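Local coordinates for hypothetical protein (PDB 4M1A), which is of unknown function but belongs to the DUF1904 family of the MIF clan and forms an alpha/beta trimer, at residues E24-I28 with K72-F77. Sequence-based numbering, arbitrary orientation.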
ATOM      1  N   GLU A  24      20.637   2.900  12.991  1.00 21.07           N
ATOM      2  CA  GLU A  24      20.800   4.247  12.481  1.00 21.28           C
ATOM      3  C   GLU A  24      19.520   4.999  12.472  1.00 21.80           C
ATOM      4  O   GLU A  24      19.406   6.179  12.822  1.00 20.50           O
ATOM      5  CB  GLU A  24      21.305   4.209  11.025  1.00 24.45           C
ATOM      6  CG  GLU A  24      21.307   5.587  10.347  1.00 28.92           C
ATOM      7  CD  GLU A  24      22.388   6.582  10.828  1.00 30.48           C
ATOM      8  OE1 GLU A  24      22.930   6.478  11.966  1.00 30.13           O
ATOM      9  OE2 GLU A  24      22.621   7.506  10.062  1.00 33.20           O
ATOM     10  N   LEU A  25      18.452   4.279  12.091  1.00 19.90           N
ATOM     11  CA  LEU A  25      17.127   4.996  12.031  1.00 18.27           C
ATOM     12  C   LEU A  25      16.618   5.411  13.403  1.00 16.50           C
ATOM     13  O   LEU A  25      16.058   6.516  13.541  1.00 19.89           O
ATOM     14  CB  LEU A  25      16.097   4.148  11.257  1.00 18.64           C
ATOM     15  CG  LEU A  25      16.398   3.990   9.775  1.00 20.08           C
ATOM     16  CD1 LEU A  25      15.304   3.116   9.098  1.00 22.69           C
ATOM     17  CD2 LEU A  25      16.442   5.354   9.079  1.00 22.16           C
ATOM     18  N   GLY A  26      16.785   4.528  14.347  1.00 18.76           N
ATOM     19  CA  GLY A  26      16.437   4.772  15.736  1.00 20.69           C
ATOM     20  C   GLY A  26      17.143   5.992  16.289  1.00 20.18           C
ATOM     21  O   GLY A  26      16.553   6.814  17.036  1.00 20.69           O
ATOM     22  N   ILE A  27      18.411   6.148  15.902  1.00 24.04           N
ATOM     23  CA  ILE A  27      19.158   7.331  16.349  1.00 25.87           C
ATOM     24  C   ILE A  27      18.595   8.623  15.729  1.00 24.00           C
ATOM     25  O   ILE A  27      18.401   9.651  16.418  1.00 25.65           O
ATOM     26  CB  ILE A  27      20.679   7.209  15.978  1.00 31.33           C
ATOM     27  CG1 ILE A  27      21.377   6.022  16.631  1.00 33.77           C
ATOM     28  CG2 ILE A  27      21.359   8.536  16.187  1.00 31.67           C
ATOM     29  CD1 ILE A  27      21.487   6.026  18.126  1.00 39.24           C
ATOM     30  N   ILE A  28      18.332   8.627  14.419  1.00 22.90           N
ATOM     31  CA  ILE A  28      17.825   9.776  13.716  1.00 21.95           C
ATOM     32  C   ILE A  28      16.390  10.102  14.200  1.00 24.54           C
ATOM     33  O   ILE A  28      16.057  11.253  14.451  1.00 26.30           O
ATOM     34  CB  ILE A  28      17.774   9.531  12.212  1.00 22.95           C
ATOM     35  CG1 ILE A  28      19.208   9.393  11.607  1.00 23.13           C
ATOM     36  CG2 ILE A  28      17.012  10.618  11.508  1.00 24.45           C
ATOM     37  CD1 ILE A  28      19.251   8.936  10.166  1.00 24.27           C
ATOM     38  N   LYS A  72      16.889  13.649   6.778  1.00 17.00           N
ATOM     39  CA  LYS A  72      18.100  12.831   7.086  1.00 18.12           C
ATOM     40  C   LYS A  72      17.829  11.383   6.673  1.00 20.26           C
ATOM     41  O   LYS A  72      18.712  10.723   6.112  1.00 18.14           O
ATOM     42  CB  LYS A  72      18.438  12.884   8.552  1.00 21.01           C
ATOM     43  CG  LYS A  72      19.134  14.225   8.940  1.00 20.89           C
ATOM     44  CD  LYS A  72      19.442  14.312  10.407  1.00 25.53           C
ATOM     45  CE  LYS A  72      20.372  15.577  10.621  1.00 32.07           C
ATOM     46  NZ  LYS A  72      20.825  15.542  11.996  1.00 42.41           N
ATOM     47  N   ILE A  73      16.622  10.896   6.931  1.00 18.00           N
ATOM     48  CA  ILE A  73      16.255   9.523   6.484  1.00 18.80           C
ATOM     49  C   ILE A  73      16.241   9.432   5.013  1.00 16.91           C
ATOM     50  O   ILE A  73      16.801   8.489   4.424  1.00 16.93           O
ATOM     51  CB  ILE A  73      14.958   9.024   7.169  1.00 20.06           C
ATOM     52  CG1 ILE A  73      15.152   8.868   8.632  1.00 22.00           C
ATOM     53  CG2 ILE A  73      14.432   7.737   6.504  1.00 18.97           C
ATOM     54  CD1 ILE A  73      13.821   8.887   9.339  1.00 28.27           C
ATOM     55  N   ALA A  74      15.659  10.425   4.334  1.00 17.51           N
ATOM     56  CA  ALA A  74      15.739  10.425   2.915  1.00 17.53           C
ATOM     57  C   ALA A  74      17.174  10.411   2.353  1.00 21.24           C
ATOM     58  O   ALA A  74      17.459   9.740   1.338  1.00 20.33           O
ATOM     59  CB  ALA A  74      14.994  11.604   2.353  1.00 23.52           C
ATOM     60  N   ALA A  75      18.048  11.229   2.946  1.00 20.65           N
ATOM     61  CA  ALA A  75      19.440  11.279   2.469  1.00 22.60           C
ATOM     62  C   ALA A  75      20.124   9.926   2.657  1.00 17.82           C
ATOM     63  O   ALA A  75      20.818   9.451   1.768  1.00 19.14           O
ATOM     64  CB  ALA A  75      20.191  12.431   3.192  1.00 23.32           C
ATOM     65  N   LEU A  76      19.917   9.323   3.808  1.00 17.30           N
ATOM     66  CA  LEU A  76      20.517   8.042   4.185  1.00 17.98           C
ATOM     67  C   LEU A  76      20.067   6.949   3.189  1.00 20.42           C
ATOM     68  O   LEU A  76      20.864   6.226   2.620  1.00 19.05           O
ATOM     69  CB  LEU A  76      20.130   7.657   5.556  1.00 18.44           C
ATOM     70  CG  LEU A  76      20.726   6.309   6.054  1.00 23.17           C
ATOM     71  CD1 LEU A  76      22.264   6.279   6.065  1.00 23.84           C
ATOM     72  CD2 LEU A  76      20.138   5.903   7.388  1.00 26.20           C
ATOM     73  N   PHE A  77      18.756   6.888   2.970  1.00 18.15           N
ATOM     74  CA  PHE A  77      18.230   5.865   2.069  1.00 18.12           C
ATOM     75  C   PHE A  77      18.757   6.047   0.666  1.00 16.57           C
ATOM     76  O   PHE A  77      19.124   5.047  -0.003  1.00 18.22           O
ATOM     77  CB  PHE A  77      16.683   5.878   2.092  1.00 16.85           C
ATOM     78  CG  PHE A  77      16.025   5.283   3.305  1.00 16.15           C
ATOM     79  CD1 PHE A  77      16.684   4.797   4.402  1.00 16.84           C
ATOM     80  CD2 PHE A  77      14.594   5.272   3.383  1.00 15.03           C
ATOM     81  CE1 PHE A  77      15.997   4.241   5.474  1.00 18.24           C
ATOM     82  CE2 PHE A  77      13.960   4.758   4.452  1.00 14.09           C
ATOM     83  CZ  PHE A  77      14.624   4.254   5.521  1.00 16.28           C
TER
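Residues 24-28 and 72-77 run nearly antiparallel, their helix axes at 158° and 10.8 Å apart at closest approach. L25, buried, reaches in from helix 21-29. Its CG lies beside the backbone N (chi1 -67°), and the branch beyond reaches I73 and F77, crossing both side chains at about a right angle. L25 CD2 packs 3.8 Å from I73 CG1. L25 CD1 meets the edge of the F77 ring in its plane, 3.8 Å from F77 CZ; I73 CG2 sits over one face of that ring, offset toward its rim. As in the alpha/beta fold of the MIF clan, helices pack antiparallel on one sheet; here helix 67-82 rests on strands 56-62 and 89-95 through I73 (W62, F93) and F77 (I58, V60, I91), with helix 21-29 alongside it. Nearer the surface, I28 CG2, anti to its backbone N, touches I73 CG1 at 3.8 Å and K72 CB at 4.0 Å. The lysine chain then extends away from helix 21-29. I28 CD1 lies 4.2 Å from L76 CD2. E24, bent at chi2, crosses the L76 side chain obliquely, with E24 OE2 4.0 Å from L76 CD2; an alanine here, lacking the carboxylate and the chain beyond CB, would probably leave the L76 methyls less covered on that side.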